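Side-chain contacts in hypothetical protein (Pseudomonas putida, PDB 2HLJ), which probably acts on acyl-CoA thioesters, as a thioesterase or acyltransferase of the hot-dog superfamily: residues L83-K88 against T128-L133; Y34-L39 against Q110-V115; I43-D48 against N55-L60. All blocks are in the same frame, centred on the assembly; numbering follows the deposited sequence.

Overall arrangement
After strand 6-11, helix 25-43 carries Tyr34-Leu39, which opens contact 2. The turn after it, Ile43-Asp48, opens contact 3. Six residues later contact 3 closes on the start of strand 57-66, so it is a local loop that lies wholly within the span of contact 2. Strand 75-85 then opens contact 1. Contact 2 closes on strand 104-114, with 70 residues between its two segments, and contact 1 closes on helix 127-138, so these two cross. Contact 2 joins the long helix to the sheet, contact 3 joins the helix's exit to strand 57-66, at the edge of the sheet within this chain, and contact 1 lays the last helix against the sheet. Ile43 packs on Leu133, linking contacts 3 and 1.

Contact 1. Residues L83-K88 against T128-L133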
loop_
_atom_site.group_PDB
_atom_site.type_symbol
_atom_site.label_atom_id
_atom_site.label_comp_id
_atom_site.label_asym_id
_atom_site.label_seq_id
_atom_site.Cartn_x
_atom_site.Cartn_y
_atom_site.Cartn_z
ATOM N N LEU A 83 7.451 12.805 10.369
ATOM C CA LEU A 83 7.523 12.264 11.710
ATOM C C LEU A 83 8.948 12.226 12.215
ATOM O O LEU A 83 9.171 12.203 13.414
ATOM C CB LEU A 83 6.952 10.858 11.739
ATOM C CG LEU A 83 5.555 10.740 11.163
ATOM C CD1 LEU A 83 5.155 9.277 11.083
ATOM C CD2 LEU A 83 4.603 11.592 11.988
ATOM N N GLY A 84 9.916 12.243 11.305
ATOM C CA GLY A 84 11.322 12.033 11.699
ATOM C C GLY A 84 12.169 11.824 10.462
ATOM O O GLY A 84 11.637 11.551 9.397
ATOM N N PHE A 85 13.480 12.012 10.580
ATOM C CA PHE A 85 14.389 11.676 9.501
ATOM C C PHE A 85 15.783 11.514 10.050
ATOM O O PHE A 85 16.079 12.019 11.139
ATOM C CB PHE A 85 14.338 12.712 8.368
ATOM C CG PHE A 85 14.838 14.073 8.745
ATOM C CD1 PHE A 85 16.179 14.391 8.635
ATOM C CD2 PHE A 85 13.960 15.048 9.186
ATOM C CE1 PHE A 85 16.624 15.667 8.954
ATOM C CE2 PHE A 85 14.400 16.312 9.535
ATOM C CZ PHE A 85 15.723 16.632 9.401
ATOM N N ASP A 86 16.628 10.772 9.329
ATOM C CA ASP A 86 18.018 10.650 9.742
ATOM C C ASP A 86 18.898 11.042 8.582
ATOM O O ASP A 86 18.478 11.834 7.764
ATOM C CB ASP A 86 18.307 9.264 10.333
ATOM C CG ASP A 86 18.059 8.117 9.361
ATOM O OD1 ASP A 86 18.071 8.313 8.114
ATOM O OD2 ASP A 86 17.877 6.995 9.870
ATOM N N ARG A 87 20.111 10.516 8.499
ATOM C CA ARG A 87 21.020 10.899 7.421
ATOM C C ARG A 87 20.494 10.526 6.035
ATOM O O ARG A 87 20.809 11.192 5.085
ATOM C CB ARG A 87 22.412 10.296 7.648
ATOM C CG ARG A 87 23.107 10.848 8.885
ATOM C CD ARG A 87 24.567 10.381 9.016
ATOM N N LYS A 88 19.701 9.462 5.917
ATOM C CA LYS A 88 19.230 9.026 4.607
ATOM C C LYS A 88 17.798 8.482 4.531
ATOM O O LYS A 88 17.360 8.058 3.444
ATOM C CB LYS A 88 20.190 8.000 4.024
ATOM C CG LYS A 88 20.267 6.717 4.779
ATOM C CD LYS A 88 21.553 5.939 4.412
ATOM C CE LYS A 88 21.404 4.454 4.732
ATOM N NZ LYS A 88 22.529 3.555 4.299
ATOM N N THR A 128 21.125 21.737 3.000
ATOM C CA THR A 128 19.957 22.472 2.538
ATOM C C THR A 128 18.655 21.686 2.683
ATOM O O THR A 128 17.630 22.235 3.073
ATOM C CB THR A 128 20.142 22.856 1.050
ATOM O OG1 THR A 128 21.331 23.642 0.905
ATOM C CG2 THR A 128 18.994 23.666 0.550
ATOM N N THR A 129 18.694 20.399 2.335
ATOM C CA THR A 129 17.564 19.502 2.511
ATOM C C THR A 129 17.165 19.426 3.982
ATOM O O THR A 129 15.978 19.496 4.304
ATOM C CB THR A 129 17.879 18.047 1.983
ATOM O OG1 THR A 129 18.152 18.089 0.584
ATOM C CG2 THR A 129 16.718 17.124 2.196
ATOM N N VAL A 130 18.144 19.227 4.862
ATOM C CA VAL A 130 17.872 19.157 6.289
ATOM C C VAL A 130 17.207 20.434 6.790
ATOM O O VAL A 130 16.286 20.392 7.622
ATOM C CB VAL A 130 19.139 18.912 7.109
ATOM C CG1 VAL A 130 18.850 19.034 8.583
ATOM C CG2 VAL A 130 19.715 17.529 6.813
ATOM N N CYS A 131 17.711 21.572 6.330
ATOM C CA CYS A 131 17.130 22.851 6.730
ATOM C C CYS A 131 15.684 22.975 6.270
ATOM O O CYS A 131 14.835 23.415 7.034
ATOM C CB CYS A 131 17.970 24.035 6.235
ATOM S SG CYS A 131 19.542 24.197 7.121
ATOM N N ARG A 132 15.375 22.555 5.044
ATOM C CA ARG A 132 13.976 22.612 4.577
ATOM C C ARG A 132 13.074 21.608 5.333
ATOM O O ARG A 132 11.940 21.925 5.686
ATOM C CB ARG A 132 13.907 22.402 3.068
ATOM C CG ARG A 132 14.697 23.460 2.328
ATOM C CD ARG A 132 14.797 23.214 0.813
ATOM N NE ARG A 132 15.611 24.272 0.224
ATOM C CZ ARG A 132 16.153 24.252 -0.985
ATOM N NH1 ARG A 132 16.015 23.209 -1.776
ATOM N NH2 ARG A 132 16.883 25.276 -1.383
ATOM N N LEU A 133 13.592 20.418 5.617
ATOM C CA LEU A 133 12.864 19.449 6.422
ATOM C C LEU A 133 12.587 19.978 7.839
ATOM O O LEU A 133 11.483 19.841 8.362
ATOM C CB LEU A 133 13.652 18.119 6.506
ATOM C CG LEU A 133 13.691 17.291 5.216
ATOM C CD1 LEU A 133 14.649 16.117 5.315
ATOM C CD2 LEU A 133 12.315 16.809 4.828
#
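Phe85 packs against Leu133 and Val130, and these three side chains make up the contact. It is apolar, with no hydrogen bond across it. Leu133 covers one face of the phenyl ring. Its CD1 methyl stands over the centre, 3.9 Å from the centroid of the Phe85 ring and only 6° off the ring normal, a CH-pi contact. The CB of Leu133 reaches the far half of the ring, 3.6 Å from Phe85 CE2. Val130 comes at the edge instead, near the ring plane, with its CG1 4.0 Å from Phe85 CZ. The ring is therefore held on a face and at an edge by residues less than one helical turn apart. Phe85 CG lies between its backbone N and carbonyl carbon (chi1 66°), which turns the ring to the helix. An alanine here would remove the ring and is likely to leave Leu133 CD1 and Val130 CG1 with a gap in front of them.

Beyond Phe85 the segment no longer meets the helix. The chain there is loop, and Arg87 is exposed, with its guanidinium not modelled. Asp86 OD1 accepts from Lys88 N at 3.0 Å, an Asx turn, while OD2 makes a salt bridge with Arg89. On the helix, Thr128, Cys131 and Arg132 are also exposed. Leu133, by contrast, is buried. Leu90 of strand 89-98 touches both Phe85 and Leu133, and Ile43 at the end of helix 25-43 also packs on Leu133. Helix 127-138 thus rests on the end of strand 75-85, its neighbour 89-98 and the exit of the long helix.

Contact 2. Residues Y34-L39 against Q110-V115; sequences YATDAL and QMLLHV
Thr36 meets Gln110 and Leu112 in a small, fully buried contact between helix 25-43 and strand 104-114, where the long helix lies on the sheet. One part is apolar and one is bridged by water. No direct hydrogen bond crosses it.

Thr36 serves both parts because its branches diverge. Its CG2 is anti to the backbone N, and its OG1 lies beside that N (chi1 -62°). The methyl meets Leu112 tip to tip, with Thr36 CG2 4.0 Å from Leu112 CD2. Leu112 CD1 is almost as near, so the methyl faces the fork of the leucine.

The hydroxyl faces Gln110. Thr36 OG1 and Gln110 OE1 are 4.0 Å apart, too far for a direct bond. A water bridges them. It lies 2.8 Å from Thr36 OG1 and 2.6 Å from Gln110 OE1, to which it can donate. Both polar ends have further partners. Thr36 OG1 is also hydrogen-bonded to His94 NE2 and to the carbonyl oxygen of Phe32, one turn back in the helix. The Gln110 amide nitrogen, NE2, bonds to Ser108 OG. With both ends of its amide engaged, the rotation of Gln110 is probably restrained.

Nearby, Leu57 packs on Thr36, and Val92 touches both Gln110 and Leu112. A bound glycerol, probably from the crystallisation liquor, lies about 4 Å from the Leu112 side chain. On the helix, Asp37 makes a salt bridge with Arg24 of the second subunit. A long helix packed against, and wrapped by, a curved antiparallel sheet is characteristic of the hot-dog fold, to which the thioesterase-like family of this protein belongs.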
loop_
_atom_site.group_PDB
_atom_site.type_symbol
_atom_site.label_atom_id
_atom_site.label_comp_id
_atom_site.label_asym_id
_atom_site.label_seq_id
_atom_site.Cartn_x
_atom_site.Cartn_y
_atom_site.Cartn_z
ATOM N N TYR A 34 2.071 10.052 -5.112
ATOM C CA TYR A 34 2.117 11.330 -5.784
ATOM C C TYR A 34 2.313 12.441 -4.765
ATOM O O TYR A 34 3.029 13.373 -5.024
ATOM C CB TYR A 34 0.853 11.584 -6.566
ATOM C CG TYR A 34 0.627 10.700 -7.779
ATOM C CD1 TYR A 34 1.689 10.135 -8.492
ATOM C CD2 TYR A 34 -0.655 10.487 -8.248
ATOM C CE1 TYR A 34 1.456 9.338 -9.614
ATOM C CE2 TYR A 34 -0.892 9.724 -9.372
ATOM C CZ TYR A 34 0.157 9.144 -10.050
ATOM O OH TYR A 34 -0.110 8.365 -11.167
ATOM N N ALA A 35 1.698 12.301 -3.602
ATOM C CA ALA A 35 1.896 13.254 -2.504
ATOM C C ALA A 35 3.354 13.285 -2.038
ATOM O O ALA A 35 3.897 14.366 -1.760
ATOM C CB ALA A 35 0.987 12.928 -1.329
ATOM N N THR A 36 3.971 12.104 -1.909
ATOM C CA THR A 36 5.405 11.992 -1.557
ATOM C C THR A 36 6.259 12.696 -2.613
ATOM O O THR A 36 7.161 13.464 -2.289
ATOM C CB THR A 36 5.831 10.522 -1.452
ATOM O OG1 THR A 36 5.109 9.866 -0.403
ATOM C CG2 THR A 36 7.343 10.394 -1.179
ATOM N N ASP A 37 5.928 12.500 -3.887
ATOM C CA ASP A 37 6.671 13.177 -4.955
ATOM C C ASP A 37 6.572 14.728 -4.855
ATOM O O ASP A 37 7.556 15.465 -5.002
ATOM C CB ASP A 37 6.207 12.713 -6.332
ATOM C CG ASP A 37 6.456 11.227 -6.588
ATOM O OD1 ASP A 37 7.133 10.540 -5.792
ATOM O OD2 ASP A 37 5.933 10.734 -7.603
ATOM N N ALA A 38 5.373 15.210 -4.644
ATOM C CA ALA A 38 5.128 16.629 -4.452
ATOM C C ALA A 38 5.832 17.187 -3.217
ATOM O O ALA A 38 6.279 18.318 -3.231
ATOM C CB ALA A 38 3.614 16.887 -4.360
ATOM N N LEU A 39 5.922 16.414 -2.151
ATOM C CA LEU A 39 6.682 16.840 -0.988
ATOM C C LEU A 39 8.170 17.028 -1.347
ATOM O O LEU A 39 8.805 17.980 -0.902
ATOM C CB LEU A 39 6.541 15.827 0.136
ATOM C CG LEU A 39 7.206 16.224 1.448
ATOM C CD1 LEU A 39 6.624 17.499 2.054
ATOM C CD2 LEU A 39 7.175 15.075 2.415
ATOM N N GLN A 110 4.878 5.728 6.509
ATOM C CA GLN A 110 5.837 5.191 5.577
ATOM C C GLN A 110 7.232 5.547 5.954
ATOM O O GLN A 110 7.473 6.601 6.550
ATOM C CB GLN A 110 5.607 5.759 4.173
ATOM C CG GLN A 110 4.146 5.852 3.820
ATOM C CD GLN A 110 3.937 6.013 2.360
ATOM O OE1 GLN A 110 4.811 6.496 1.649
ATOM N NE2 GLN A 110 2.772 5.621 1.897
HETATM N N MSE A 111 8.144 4.671 5.568
HETATM C CA MSE A 111 9.571 4.927 5.683
HETATM C C MSE A 111 10.195 4.877 4.289
HETATM O O MSE A 111 10.011 3.915 3.557
HETATM C CB MSE A 111 10.223 3.882 6.599
HETATM C CG MSE A 111 11.713 4.100 6.797
HETATM SE SE MSE A 111 12.043 5.613 7.934
HETATM C CE MSE A 111 11.375 4.891 9.608
ATOM N N LEU A 112 10.943 5.913 3.943
ATOM C CA LEU A 112 11.512 6.068 2.602
ATOM C C LEU A 112 13.024 6.248 2.726
ATOM O O LEU A 112 13.483 6.832 3.697
ATOM C CB LEU A 112 10.893 7.294 1.937
ATOM C CG LEU A 112 9.361 7.431 1.942
ATOM C CD1 LEU A 112 8.962 8.802 2.280
ATOM C CD2 LEU A 112 8.820 7.060 0.550
ATOM N N LEU A 113 13.761 5.679 1.775
ATOM C CA LEU A 113 15.220 5.698 1.715
ATOM C C LEU A 113 15.668 6.578 0.566
ATOM O O LEU A 113 15.178 6.416 -0.574
ATOM C CB LEU A 113 15.759 4.275 1.471
ATOM C CG LEU A 113 17.280 4.119 1.307
ATOM C CD1 LEU A 113 17.990 4.527 2.569
ATOM C CD2 LEU A 113 17.660 2.702 0.938
ATOM N N HIS A 114 16.595 7.497 0.851
ATOM C CA HIS A 114 17.195 8.311 -0.195
ATOM C C HIS A 114 18.304 7.493 -0.820
ATOM O O HIS A 114 19.205 7.020 -0.137
ATOM C CB HIS A 114 17.719 9.644 0.358
ATOM C CG HIS A 114 18.249 10.593 -0.685
ATOM N ND1 HIS A 114 19.427 11.284 -0.517
ATOM C CD2 HIS A 114 17.746 10.998 -1.881
ATOM C CE1 HIS A 114 19.643 12.053 -1.579
ATOM N NE2 HIS A 114 18.639 11.901 -2.419
ATOM N N VAL A 115 18.239 7.334 -2.126
ATOM C CA VAL A 115 19.146 6.429 -2.833
ATOM C C VAL A 115 20.016 7.199 -3.812
ATOM O O VAL A 115 19.572 8.136 -4.434
ATOM C CB VAL A 115 18.396 5.278 -3.574
ATOM C CG1 VAL A 115 17.542 4.506 -2.617
ATOM C CG2 VAL A 115 17.550 5.796 -4.706
HETATM O O HOH W 1 4.776 7.175 -0.873
#

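Contact 3. Residues I43-D48 against N55-L60; sequences IGLDAD and NSLFTL
Asp46 and Ser56 face each other across the loop, each with its CB directed toward the other segment. The carboxylate presents OD2, and the hydroxyl meets it, with Ser56 OG 2.7 Å from Asp46 OD2. Ser56 CB also lies close, 3.2 Å from Asp46 OD2. The OG of Ser56 sits between its backbone N and carbonyl carbon (chi1 56°), and this turns the hydroxyl to the aspartate. Ser56 OG also lies within hydrogen-bonding reach of the carbonyl oxygen of Gly51. The stronger partner of Asp46 OD2 is His114 NE2, from strand 104-114. One carboxylate oxygen thus meets the residue just before strand 57-66 and His114 of the neighbouring strand.

The backbone around Asp46 is a helix end followed by a tight turn. Gly44, with positive phi, is the C-prime residue of a Schellman motif that ends helix 25-43. Gly44 to Ala47 then form a type II beta turn, closed by a weak bond of 3.4 Å from Ala47 N to Gly44 O. This is the crossing from the long helix of the hot-dog fold to strand 57-66, at the edge of the sheet within this chain.

Leu45 lies beside the polar pair. Its CG is anti to the backbone N (chi1 174°), and CD2 points at the strand. That methyl touches the serine hydroxyl, Leu45 CD2 being 3.8 Å from Ser56 OG. It also meets Leu57, methyl to methyl, with Leu45 CD2 4.1 Å from Leu57 CD2. The two leucines approach at an oblique angle, and the tip of Leu57 comes nearer than its CB direction suggests. Met40 of helix 25-43 packs on both leucines, and Thr129 of helix 127-138 touches Leu45.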
loop_
_atom_site.group_PDB
_atom_site.type_symbol
_atom_site.label_atom_id
_atom_site.label_comp_id
_atom_site.label_asym_id
_atom_site.label_seq_id
_atom_site.Cartn_x
_atom_site.Cartn_y
_atom_site.Cartn_z
ATOM N N ILE A 43 10.530 20.544 -1.187
ATOM C CA ILE A 43 11.820 20.746 -0.570
ATOM C C ILE A 43 12.957 20.730 -1.582
ATOM O O ILE A 43 14.092 20.912 -1.212
ATOM C CB ILE A 43 12.067 19.811 0.624
ATOM C CG1 ILE A 43 12.265 18.363 0.214
ATOM C CG2 ILE A 43 10.936 19.946 1.666
ATOM C CD1 ILE A 43 12.742 17.504 1.397
ATOM N N GLY A 44 12.642 20.556 -2.867
ATOM C CA GLY A 44 13.641 20.627 -3.940
ATOM C C GLY A 44 14.675 19.532 -3.872
ATOM O O GLY A 44 15.808 19.736 -4.260
ATOM N N LEU A 45 14.283 18.347 -3.443
ATOM C CA LEU A 45 15.243 17.259 -3.265
ATOM C C LEU A 45 15.668 16.748 -4.621
ATOM O O LEU A 45 14.828 16.315 -5.408
ATOM C CB LEU A 45 14.668 16.126 -2.443
ATOM C CG LEU A 45 15.551 14.865 -2.322
ATOM C CD1 LEU A 45 16.833 15.118 -1.560
ATOM C CD2 LEU A 45 14.791 13.723 -1.685
ATOM N N ASP A 46 16.969 16.811 -4.880
ATOM C CA ASP A 46 17.559 16.375 -6.154
ATOM C C ASP A 46 16.866 16.993 -7.362
ATOM O O ASP A 46 16.734 16.354 -8.390
ATOM C CB ASP A 46 17.547 14.860 -6.257
ATOM C CG ASP A 46 18.383 14.196 -5.190
ATOM O OD1 ASP A 46 19.569 14.571 -5.017
ATOM O OD2 ASP A 46 17.863 13.277 -4.535
ATOM N N ALA A 47 16.500 18.265 -7.230
ATOM C CA ALA A 47 15.686 18.981 -8.218
ATOM C C ALA A 47 16.324 19.122 -9.597
ATOM O O ALA A 47 15.636 19.293 -10.618
ATOM C CB ALA A 47 15.325 20.368 -7.675
ATOM N N ASP A 48 17.637 19.086 -9.640
ATOM C CA ASP A 48 18.324 19.317 -10.871
ATOM C C ASP A 48 18.811 18.028 -11.549
ATOM O O ASP A 48 19.607 18.097 -12.490
ATOM C CB ASP A 48 19.489 20.264 -10.588
ATOM C CG ASP A 48 19.012 21.623 -10.083
ATOM O OD1 ASP A 48 17.952 22.117 -10.559
ATOM O OD2 ASP A 48 19.703 22.175 -9.211
ATOM N N ASN A 55 11.957 10.647 -7.404
ATOM C CA ASN A 55 12.660 9.560 -8.073
ATOM C C ASN A 55 13.845 9.004 -7.279
ATOM O O ASN A 55 14.188 7.841 -7.454
ATOM C CB ASN A 55 13.105 9.956 -9.492
ATOM C CG ASN A 55 11.935 10.064 -10.486
ATOM O OD1 ASN A 55 10.968 9.319 -10.408
ATOM N ND2 ASN A 55 12.046 10.979 -11.440
ATOM N N SER A 56 14.450 9.798 -6.401
ATOM C CA SER A 56 15.597 9.330 -5.597
ATOM C C SER A 56 15.170 8.713 -4.274
ATOM O O SER A 56 16.017 8.497 -3.404
ATOM C CB SER A 56 16.524 10.504 -5.260
ATOM O OG SER A 56 15.778 11.519 -4.601
ATOM N N LEU A 57 13.874 8.475 -4.078
ATOM C CA LEU A 57 13.396 7.823 -2.856
ATOM C C LEU A 57 12.888 6.411 -3.163
ATOM O O LEU A 57 12.128 6.223 -4.099
ATOM C CB LEU A 57 12.258 8.615 -2.243
ATOM C CG LEU A 57 12.577 9.983 -1.680
ATOM C CD1 LEU A 57 11.327 10.512 -1.034
ATOM C CD2 LEU A 57 13.730 9.934 -0.677
ATOM N N PHE A 58 13.290 5.436 -2.370
ATOM C CA PHE A 58 12.751 4.097 -2.473
ATOM C C PHE A 58 11.903 3.882 -1.225
ATOM O O PHE A 58 12.388 4.057 -0.104
ATOM C CB PHE A 58 13.900 3.084 -2.540
ATOM C CG PHE A 58 13.454 1.619 -2.617
ATOM C CD1 PHE A 58 12.882 1.101 -3.782
ATOM C CD2 PHE A 58 13.614 0.773 -1.521
ATOM C CE1 PHE A 58 12.485 -0.246 -3.852
ATOM C CE2 PHE A 58 13.227 -0.579 -1.572
ATOM C CZ PHE A 58 12.659 -1.091 -2.735
ATOM N N THR A 59 10.636 3.544 -1.396
ATOM C CA THR A 59 9.814 3.276 -0.233
ATOM C C THR A 59 10.245 1.927 0.342
ATOM O O THR A 59 10.240 0.941 -0.371
ATOM C CB THR A 59 8.339 3.252 -0.570
ATOM O OG1 THR A 59 7.970 4.460 -1.259
ATOM C CG2 THR A 59 7.541 3.149 0.728
ATOM N N LEU A 60 10.657 1.921 1.603
ATOM C CA LEU A 60 11.122 0.714 2.277
ATOM C C LEU A 60 9.938 -0.111 2.800
ATOM O O LEU A 60 9.949 -1.333 2.729
ATOM C CB LEU A 60 12.046 1.067 3.446
ATOM C CG LEU A 60 13.405 1.632 3.063
ATOM C CD1 LEU A 60 14.143 2.135 4.279
ATOM C CD2 LEU A 60 14.190 0.573 2.326
#